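Local coordinates for protein citrate lyase, subunit 1 (Methanosaeta concilii, PDB 6HXI) that probably splits citrate, together with its partner subunit, into acetyl-CoA and oxaloacetate at the expense of ATP and coenzyme A, at residues N344-V348 and A349-K353; T204-R208 and G209-L213; L249-K252 and E253-S256; R390-G393 and K394-V398. All coordinates share one frame; numbering follows the deposited sequence.

Contact 1 of 4, residues N344-V348 and A349-K353; sequences NFTDV and AKTFK. With COA (coenzyme A), chain G.
The chain turns into a helix just after Asp347, whose carbonyl O takes Thr351 N at 3.1 Å, and the next rung follows with Phe352 N on Val348 O. Thr351 grips the Asp347 carbonyl twice. With chi1 at 63°, its hydroxyl sits between the backbone N and the carbonyl carbon, and OG1 gives a bond of 3.0 Å to Asp347 O from the face of that carbonyl opposite to Thr351 N. The methyl CG2 of Thr351 meets CG2 of Thr346 at 3.7 Å, the two side chains crossing at about a right angle. A valine in place of Thr351 would probably cost Asp347 O one of its two donors, leaving the start of the helix less firmly held. Asp347 is the N-cap: its OD1 receives Ala349 N at 3.2 Å and Lys350 N at 3.3 Å, both weak bonds. The extended Lys350 lays its CG and CD methylenes beside the Asp347 carboxylate, but NZ stays 4.5 Å from OD2, beyond salt-bridge range. On another side of the turn, Val348 CG1 rests over a face of the Phe352 ring, 3.8 Å from CD2. Upstream, the Phe345 ring presents its edge to coenzyme A, CE1 lying 3.8 Å from C2P of the pantetheine arm, while Thr346 OG1 bonds to Asp308 N and to a bound citrate anion. Helix 348-361 is flanked by helix 382-396, where Tyr382 and Met389 touch Val348 and Phe352, and the hydroxyls of Thr311 and Thr314 on helix 311-325 bond to its Lys350 and Thr351 carbonyls.

Contact 2 of 4, residues T204-R208 and G209-L213; sequences TFSGR and GIVPL
Phe205 and Ile210 face each other as a non-hydrogen-bonded pair and make the close-packed side of this hairpin. Ile210 reaches across with CD1 over a face of the Phe205 ring, 3.7 Å from CE1; its CG1 stands anti to the backbone N (chi1 -157°), which carries the end of the chain toward the ring. With an alanine in place of Phe205, the Ile210 methyl would probably lose the ring it lies on and Lys175 its cation-pi partner. Val179 touches Phe205 and Phe182 touches Ile210, both from helix 173-192. The backbone is tied most tightly at Thr204 and Val211, where Val211 N to Thr204 O and Thr204 N to Val211 O both measure 2.8 Å. On the other face, Val211 CG2 lies 3.5 Å from Ser206 CB, and Thr204 OG1, bonded to Glu116 O, touches Leu213 CD1 at 3.3 Å. Toward the turn the contact thins: Ser206, Gly207 and Arg208 are exposed, and Ser206 N spans 3.2 Å to Gly209 O. Gly209 N returns a bond of 3.0 Å to Ser206 O, closing the turn with Gly207 at its positive-phi corner. This is a beta hairpin closed by a two-residue type II' turn, joining strands 195-206 and 209-220 in the antiparallel sheet of the ATP-grasp region.

Contact 3 of 4, residues L249-K252 and E253-S256; sequences LFIK and EIDS. With NA (sodium ion), chain N.
Asp255 hangs its backbone on Ile251: its N donates to Ile251 O at 2.9 Å with a nearly straight N-H (168°). Its own carbonyl points out of the helix at the sodium ion, which Asp255 O binds at 2.4 Å; the carbonyl oxygens of Thr258 and Ala260 are further ligands. The Asp255 carboxylate swings to the same side, CG being anti to the backbone N (chi1 -175°), and its OD1 accepts from Leu262 N, tying the helix to strand 261-266. Its negative charge, near the ion, would probably favour the cation. One shell further out, apolar side chains pack along the preceding turn. Ile254 CD1 lies over a face of the Phe250 ring, offset toward the rim, 3.6 Å from CE2, and the same methyl also meets Ile251 CD1 at 3.9 Å. Phe250 and Ile251 in turn lean on helix 311-325, through His316, Tyr317 and Thr320. Ser256 OG folds back to bond Glu253 O at 2.7 Å, while Ser256 N holds Lys252 O only weakly. A late helical carbonyl and two from the following chain thus form a backbone cation site at the C-terminal part of helix 246-256.

Contact 4 of 4, residues R390-G393 and K394-V398; sequences RDLG and KRLGV
Arg395 carries CG between its backbone N and carbonyl carbon (chi1 69°) and runs extended from there to NE, a combination that folds the guanidinium back over Leu392. Leu392, with CG anti to its backbone N (chi1 -177°), sends CD1 up against one face of that group, 3.5 Å from NH1. The same methyl packs against Leu396 CD1 at 3.8 Å, one turn further on. The carbonyl O of Leu392 takes two backbone donors: Leu396 N at 2.9 Å, almost in line with the C=O bond, and Arg395 N at 3.0 Å, from well above the carbonyl plane. The shared acceptor marks the helix tightening as it runs out. Lys394 lies along the backbone of the preceding turn, its CG and CE each 3.4 Å from Arg390 O, while its N makes just a weak bond to that oxygen. Gly397 then leaves the helix with a positive phi of 91°. Inward, Leu392 and Leu396 lie on Leu359 of helix 348-361. Arg395 therefore does two jobs: one face of its guanidinium lies against the Leu392 CD1 methyl, while NH1 forms a salt bridge with Glu360 OE2 of helix 348-361, which would probably balance its charge and limit its rotation.

In the fold
Along the chain the order is contact 2, contact 3, contact 1, contact 4. Contact 2 stands apart, in the antiparallel sheet of the ATP-grasp region, its centre about 41 Å from that of contact 3 and about 68 Å from that of contact 4, across the chain's centre from the others. The remaining three share the citrate-binding region. Contact 1 spans the loop after strand 334-338 and the start of helix 348-361; contact 4, centre about 20 Å away, ends the neighbouring helix 382-396 of a beta-alpha-beta unit between strands 371-376 and 400-403. Contact 1 touches coenzyme A through Phe345, while contact 3, also about 20 Å from it between centres, holds a sodium ion, its Asp255 side chain about 9 Å from the cofactor.

Contact 1 of 4, residues N344-V348 and A349-K353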
# COMPACT_ATOMS: atom_id res chain seq x y z
N ASN C 344 -2.77 -9.17 -49.71
CA ASN C 344 -2.32 -7.86 -49.26
C ASN C 344 -2.36 -7.82 -47.73
O ASN C 344 -1.55 -7.13 -47.12
CB ASN C 344 -3.22 -6.76 -49.80
CG ASN C 344 -3.32 -6.71 -51.30
OD1 ASN C 344 -2.50 -6.08 -51.98
ND2 ASN C 344 -4.35 -7.33 -51.82
N PHE C 345 -3.33 -8.47 -47.11
CA PHE C 345 -3.43 -8.36 -45.66
C PHE C 345 -3.89 -9.62 -44.95
O PHE C 345 -3.59 -9.76 -43.77
CB PHE C 345 -4.27 -7.13 -45.24
CG PHE C 345 -5.74 -7.16 -45.57
CD1 PHE C 345 -6.20 -6.76 -46.83
CD2 PHE C 345 -6.68 -7.52 -44.62
CE1 PHE C 345 -7.57 -6.75 -47.13
CE2 PHE C 345 -8.05 -7.53 -44.92
CZ PHE C 345 -8.48 -7.14 -46.17
N THR C 346 -4.62 -10.52 -45.63
CA THR C 346 -5.07 -11.80 -45.07
C THR C 346 -3.84 -12.53 -44.58
O THR C 346 -2.90 -12.74 -45.36
CB THR C 346 -5.85 -12.60 -46.11
OG1 THR C 346 -7.05 -11.89 -46.45
CG2 THR C 346 -6.22 -14.03 -45.64
N ASP C 347 -3.81 -12.85 -43.29
CA ASP C 347 -2.69 -13.56 -42.69
C ASP C 347 -2.70 -15.05 -43.11
O ASP C 347 -3.61 -15.79 -42.75
CB ASP C 347 -2.73 -13.41 -41.16
CG ASP C 347 -1.37 -13.58 -40.51
OD1 ASP C 347 -0.83 -14.72 -40.54
OD2 ASP C 347 -0.83 -12.57 -40.00
N VAL C 348 -1.69 -15.48 -43.86
CA VAL C 348 -1.64 -16.86 -44.36
C VAL C 348 -1.36 -17.87 -43.24
O VAL C 348 -1.84 -19.01 -43.31
CB VAL C 348 -0.65 -16.99 -45.56
CG1 VAL C 348 -0.67 -18.41 -46.15
CG2 VAL C 348 -0.95 -15.95 -46.64
N ALA C 349 -0.61 -17.46 -42.20
CA ALA C 349 -0.28 -18.31 -41.06
C ALA C 349 -1.50 -18.64 -40.24
O ALA C 349 -1.69 -19.80 -39.88
CB ALA C 349 0.76 -17.63 -40.18
N LYS C 350 -2.32 -17.61 -39.89
CA LYS C 350 -3.56 -17.72 -39.09
C LYS C 350 -4.64 -18.48 -39.84
O LYS C 350 -5.30 -19.35 -39.25
CB LYS C 350 -4.10 -16.33 -38.67
CG LYS C 350 -3.19 -15.55 -37.74
CD LYS C 350 -3.80 -14.20 -37.39
CE LYS C 350 -2.82 -13.34 -36.64
NZ LYS C 350 -3.37 -11.99 -36.35
N THR C 351 -4.85 -18.15 -41.14
CA THR C 351 -5.86 -18.81 -41.98
C THR C 351 -5.48 -20.28 -42.21
O THR C 351 -6.32 -21.16 -41.94
CB THR C 351 -6.14 -18.07 -43.30
OG1 THR C 351 -4.97 -18.03 -44.11
CG2 THR C 351 -6.71 -16.68 -43.09
N PHE C 352 -4.22 -20.56 -42.65
CA PHE C 352 -3.76 -21.93 -42.88
C PHE C 352 -3.67 -22.73 -41.59
O PHE C 352 -3.79 -23.95 -41.66
CB PHE C 352 -2.47 -22.00 -43.70
CG PHE C 352 -2.65 -21.83 -45.19
CD1 PHE C 352 -3.85 -21.36 -45.72
CD2 PHE C 352 -1.61 -22.11 -46.07
CE1 PHE C 352 -4.02 -21.19 -47.09
CE2 PHE C 352 -1.78 -21.94 -47.45
CZ PHE C 352 -2.99 -21.49 -47.95
N LYS C 353 -3.57 -22.08 -40.41
CA LYS C 353 -3.60 -22.80 -39.13
C LYS C 353 -4.99 -23.42 -38.95
O LYS C 353 -5.07 -24.55 -38.47
CB LYS C 353 -3.25 -21.88 -37.94
CG LYS C 353 -3.33 -22.60 -36.60
CD LYS C 353 -2.49 -21.94 -35.53
CE LYS C 353 -2.17 -22.91 -34.41
NZ LYS C 353 -3.27 -23.04 -33.43
N1A COA G . -18.45 -2.50 -27.05
C2A COA G . -19.27 -2.15 -28.06
N3A COA G . -19.01 -2.12 -29.37
C4A COA G . -17.73 -2.45 -29.62
C5A COA G . -16.78 -2.82 -28.69
C6A COA G . -17.19 -2.88 -27.34
N6A COA G . -16.41 -3.31 -26.35
N7A COA G . -15.54 -2.99 -29.30
C8A COA G . -15.77 -2.74 -30.56
N9A COA G . -17.08 -2.39 -30.83
C1B COA G . -17.65 -2.01 -32.12
C2B COA G . -16.98 -0.84 -32.82
O2B COA G . -17.44 0.41 -32.30
C3B COA G . -17.44 -1.08 -34.26
O3B COA G . -18.79 -0.62 -34.48
P3B COA G . -19.35 -0.16 -35.90
O7A COA G . -19.07 -1.28 -36.85
O8A COA G . -20.80 0.10 -35.70
O9A COA G . -18.63 1.16 -36.23
C4B COA G . -17.54 -2.60 -34.37
O4B COA G . -17.55 -3.10 -33.02
C5B COA G . -16.45 -3.27 -35.17
O5B COA G . -15.20 -2.69 -34.77
P1A COA G . -14.04 -2.32 -35.87
O1A COA G . -12.70 -2.09 -35.28
O2A COA G . -14.48 -1.21 -36.80
O3A COA G . -14.11 -3.72 -36.63
P2A COA G . -13.32 -4.57 -37.72
O4A COA G . -12.32 -5.42 -37.04
O5A COA G . -14.37 -5.42 -38.40
O6A COA G . -12.62 -3.52 -38.74
CBP COA G . -12.49 -3.40 -41.17
CCP COA G . -13.29 -3.04 -39.92
CDP COA G . -13.23 -2.84 -42.39
CEP COA G . -11.07 -2.81 -41.12
CAP COA G . -12.40 -4.95 -41.27
OAP COA G . -13.66 -5.56 -41.04
C9P COA G . -11.79 -5.52 -42.55
O9P COA G . -10.56 -5.56 -42.68
N8P COA G . -12.65 -5.97 -43.48
C7P COA G . -12.21 -6.45 -44.78
C6P COA G . -12.71 -5.57 -45.89
C5P COA G . -12.36 -6.11 -47.26
O5P COA G . -12.24 -7.32 -47.45
N4P COA G . -12.17 -5.21 -48.22
C3P COA G . -11.72 -5.56 -49.56
C2P COA G . -10.22 -5.76 -49.64
S1P COA G . -9.86 -5.98 -51.41

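Contact 2 of 4, residues T204-R208 and G209-L213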
# COMPACT_ATOMS: atom_id res chain seq x y z
N THR C 204 -53.11 -1.45 -60.95
CA THR C 204 -54.43 -0.95 -61.32
C THR C 204 -55.03 -0.05 -60.23
O THR C 204 -54.40 0.23 -59.20
CB THR C 204 -55.39 -2.11 -61.72
OG1 THR C 204 -54.73 -3.03 -62.59
CG2 THR C 204 -56.68 -1.61 -62.40
N PHE C 205 -56.27 0.41 -60.49
CA PHE C 205 -57.09 1.25 -59.63
C PHE C 205 -58.29 0.50 -59.06
O PHE C 205 -58.91 -0.31 -59.75
CB PHE C 205 -57.54 2.50 -60.41
CG PHE C 205 -56.42 3.47 -60.65
CD1 PHE C 205 -56.10 4.44 -59.70
CD2 PHE C 205 -55.66 3.42 -61.81
CE1 PHE C 205 -55.06 5.35 -59.92
CE2 PHE C 205 -54.61 4.31 -62.03
CZ PHE C 205 -54.32 5.27 -61.08
N SER C 206 -58.57 0.77 -57.78
CA SER C 206 -59.71 0.27 -57.01
C SER C 206 -60.34 1.56 -56.51
O SER C 206 -60.00 2.06 -55.43
CB SER C 206 -59.22 -0.58 -55.83
OG SER C 206 -60.29 -1.31 -55.26
N GLY C 207 -61.16 2.16 -57.37
CA GLY C 207 -61.77 3.46 -57.14
C GLY C 207 -60.72 4.54 -57.33
O GLY C 207 -60.19 4.69 -58.44
N ARG C 208 -60.37 5.26 -56.25
CA ARG C 208 -59.32 6.28 -56.25
C ARG C 208 -58.07 5.73 -55.55
O ARG C 208 -57.11 6.46 -55.31
CB ARG C 208 -59.80 7.60 -55.61
CG ARG C 208 -60.72 8.42 -56.51
CD ARG C 208 -60.77 9.89 -56.12
NE ARG C 208 -59.88 10.71 -56.94
CZ ARG C 208 -58.65 11.07 -56.58
NH1 ARG C 208 -58.16 10.71 -55.40
NH2 ARG C 208 -57.90 11.82 -57.39
N GLY C 209 -58.10 4.42 -55.26
CA GLY C 209 -57.01 3.69 -54.63
C GLY C 209 -56.11 3.01 -55.64
O GLY C 209 -56.45 2.95 -56.83
N ILE C 210 -54.95 2.50 -55.18
CA ILE C 210 -53.96 1.87 -56.07
C ILE C 210 -53.67 0.40 -55.65
O ILE C 210 -53.36 0.13 -54.49
CB ILE C 210 -52.71 2.80 -56.18
CG1 ILE C 210 -51.92 2.51 -57.47
CG2 ILE C 210 -51.82 2.80 -54.94
CD1 ILE C 210 -52.23 3.50 -58.52
N VAL C 211 -53.82 -0.54 -56.61
CA VAL C 211 -53.67 -1.98 -56.38
C VAL C 211 -52.56 -2.65 -57.24
O VAL C 211 -52.69 -2.68 -58.47
CB VAL C 211 -55.05 -2.71 -56.56
CG1 VAL C 211 -54.91 -4.23 -56.43
CG2 VAL C 211 -56.09 -2.19 -55.58
N PRO C 212 -51.54 -3.28 -56.61
CA PRO C 212 -50.52 -4.01 -57.39
C PRO C 212 -51.01 -5.41 -57.78
O PRO C 212 -51.48 -6.14 -56.91
CB PRO C 212 -49.35 -4.11 -56.40
CG PRO C 212 -50.00 -4.15 -55.06
CD PRO C 212 -51.27 -3.36 -55.15
N LEU C 213 -50.89 -5.81 -59.06
CA LEU C 213 -51.36 -7.14 -59.47
C LEU C 213 -50.26 -8.19 -59.50
O LEU C 213 -50.47 -9.32 -59.06
CB LEU C 213 -52.13 -7.10 -60.80
CG LEU C 213 -53.44 -6.27 -60.83
CD1 LEU C 213 -54.07 -6.28 -62.22
CD2 LEU C 213 -54.43 -6.74 -59.76

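Contact 3 of 4, residues L249-K252 and E253-S256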
# COMPACT_ATOMS: atom_id res chain seq x y z
N LEU C 249 -25.96 -22.20 -45.29
CA LEU C 249 -26.56 -21.30 -44.31
C LEU C 249 -25.69 -21.15 -43.07
O LEU C 249 -25.70 -20.09 -42.45
CB LEU C 249 -28.01 -21.74 -43.98
CG LEU C 249 -29.01 -21.55 -45.14
CD1 LEU C 249 -30.10 -22.61 -45.14
CD2 LEU C 249 -29.61 -20.13 -45.16
N PHE C 250 -24.88 -22.19 -42.75
CA PHE C 250 -23.91 -22.18 -41.65
C PHE C 250 -22.76 -21.22 -41.97
O PHE C 250 -22.31 -20.50 -41.08
CB PHE C 250 -23.38 -23.61 -41.38
CG PHE C 250 -22.19 -23.68 -40.45
CD1 PHE C 250 -22.31 -23.30 -39.12
CD2 PHE C 250 -20.95 -24.11 -40.91
CE1 PHE C 250 -21.20 -23.34 -38.26
CE2 PHE C 250 -19.85 -24.18 -40.04
CZ PHE C 250 -19.98 -23.79 -38.73
N ILE C 251 -22.31 -21.21 -43.25
CA ILE C 251 -21.22 -20.35 -43.75
C ILE C 251 -21.69 -18.89 -43.78
O ILE C 251 -20.95 -17.99 -43.34
CB ILE C 251 -20.65 -20.90 -45.09
CG1 ILE C 251 -19.99 -22.30 -44.92
CG2 ILE C 251 -19.68 -19.93 -45.76
CD1 ILE C 251 -18.92 -22.47 -43.78
N LYS C 252 -22.94 -18.67 -44.23
CA LYS C 252 -23.62 -17.37 -44.28
C LYS C 252 -23.75 -16.80 -42.88
O LYS C 252 -23.62 -15.59 -42.70
CB LYS C 252 -25.01 -17.51 -44.93
CG LYS C 252 -24.96 -17.55 -46.46
CD LYS C 252 -26.34 -17.45 -47.08
CE LYS C 252 -26.32 -17.46 -48.60
NZ LYS C 252 -25.93 -16.15 -49.18
N GLU C 253 -23.94 -17.69 -41.89
CA GLU C 253 -24.05 -17.34 -40.47
C GLU C 253 -22.69 -16.85 -39.91
O GLU C 253 -22.66 -15.89 -39.14
CB GLU C 253 -24.63 -18.54 -39.69
CG GLU C 253 -24.99 -18.27 -38.24
CD GLU C 253 -23.91 -18.67 -37.24
OE1 GLU C 253 -23.49 -19.84 -37.26
OE2 GLU C 253 -23.51 -17.80 -36.42
N ILE C 254 -21.57 -17.48 -40.32
CA ILE C 254 -20.22 -17.07 -39.92
C ILE C 254 -19.91 -15.71 -40.56
O ILE C 254 -19.48 -14.79 -39.87
CB ILE C 254 -19.15 -18.15 -40.27
CG1 ILE C 254 -19.43 -19.47 -39.53
CG2 ILE C 254 -17.71 -17.66 -40.01
CD1 ILE C 254 -19.00 -20.67 -40.30
N ASP C 255 -20.20 -15.58 -41.86
CA ASP C 255 -20.01 -14.36 -42.67
C ASP C 255 -20.70 -13.10 -42.10
O ASP C 255 -20.24 -11.99 -42.37
CB ASP C 255 -20.49 -14.64 -44.12
CG ASP C 255 -20.24 -13.52 -45.11
OD1 ASP C 255 -19.07 -13.23 -45.40
OD2 ASP C 255 -21.23 -12.93 -45.59
N SER C 256 -21.81 -13.27 -41.34
CA SER C 256 -22.61 -12.17 -40.78
C SER C 256 -22.03 -11.55 -39.52
O SER C 256 -22.34 -10.39 -39.20
CB SER C 256 -24.06 -12.63 -40.55
OG SER C 256 -24.15 -13.64 -39.56
NA NA N . -18.93 -10.58 -43.72

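Contact 4 of 4, residues R390-G393 and K394-V398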
# COMPACT_ATOMS: atom_id res chain seq x y z
N ARG C 390 3.21 -28.26 -45.45
CA ARG C 390 4.27 -29.20 -45.84
C ARG C 390 4.49 -30.23 -44.74
O ARG C 390 4.63 -31.42 -45.06
CB ARG C 390 5.58 -28.47 -46.17
CG ARG C 390 5.58 -27.83 -47.54
CD ARG C 390 6.93 -27.25 -47.88
NE ARG C 390 6.83 -26.14 -48.84
CZ ARG C 390 6.95 -24.86 -48.51
NH1 ARG C 390 7.19 -24.51 -47.26
NH2 ARG C 390 6.85 -23.92 -49.45
N ASP C 391 4.50 -29.78 -43.46
CA ASP C 391 4.67 -30.63 -42.28
C ASP C 391 3.47 -31.57 -42.11
O ASP C 391 3.63 -32.69 -41.64
CB ASP C 391 4.85 -29.78 -41.01
CG ASP C 391 6.09 -28.90 -40.95
OD1 ASP C 391 6.90 -28.94 -41.91
OD2 ASP C 391 6.24 -28.14 -39.98
N LEU C 392 2.27 -31.09 -42.50
CA LEU C 392 1.00 -31.82 -42.45
C LEU C 392 1.00 -32.96 -43.47
O LEU C 392 0.70 -34.09 -43.10
CB LEU C 392 -0.19 -30.86 -42.68
CG LEU C 392 -1.60 -31.44 -42.59
CD1 LEU C 392 -1.92 -31.91 -41.19
CD2 LEU C 392 -2.64 -30.42 -43.05
N GLY C 393 1.36 -32.65 -44.72
CA GLY C 393 1.44 -33.62 -45.82
C GLY C 393 2.39 -34.78 -45.58
O GLY C 393 2.19 -35.86 -46.13
N LYS C 394 3.42 -34.57 -44.76
CA LYS C 394 4.39 -35.60 -44.41
C LYS C 394 3.88 -36.55 -43.28
O LYS C 394 4.51 -37.58 -43.02
CB LYS C 394 5.75 -34.97 -44.02
CG LYS C 394 6.48 -34.29 -45.18
CD LYS C 394 7.75 -33.59 -44.71
CE LYS C 394 7.96 -32.23 -45.37
NZ LYS C 394 8.35 -32.34 -46.80
N ARG C 395 2.74 -36.21 -42.63
CA ARG C 395 2.22 -37.03 -41.54
C ARG C 395 0.75 -37.50 -41.72
O ARG C 395 0.36 -38.50 -41.11
CB ARG C 395 2.40 -36.32 -40.18
CG ARG C 395 1.54 -35.08 -39.97
CD ARG C 395 1.76 -34.48 -38.59
NE ARG C 395 0.71 -33.52 -38.25
CZ ARG C 395 0.76 -32.21 -38.49
NH1 ARG C 395 -0.24 -31.43 -38.15
NH2 ARG C 395 1.83 -31.68 -39.07
N LEU C 396 -0.05 -36.78 -42.53
CA LEU C 396 -1.47 -37.04 -42.77
C LEU C 396 -1.76 -38.32 -43.56
O LEU C 396 -2.77 -38.97 -43.29
CB LEU C 396 -2.14 -35.82 -43.46
CG LEU C 396 -3.60 -35.52 -43.10
CD1 LEU C 396 -3.78 -35.18 -41.62
CD2 LEU C 396 -4.11 -34.35 -43.89
N GLY C 397 -0.90 -38.65 -44.52
CA GLY C 397 -1.07 -39.84 -45.35
C GLY C 397 -1.84 -39.59 -46.63
O GLY C 397 -2.32 -40.53 -47.27
N VAL C 398 -1.97 -38.31 -47.01
CA VAL C 398 -2.65 -37.85 -48.24
C VAL C 398 -1.69 -36.93 -49.01
O VAL C 398 -0.93 -36.18 -48.38
CB VAL C 398 -4.05 -37.20 -48.01
CG1 VAL C 398 -5.09 -38.24 -47.59
CG2 VAL C 398 -4.00 -36.05 -47.02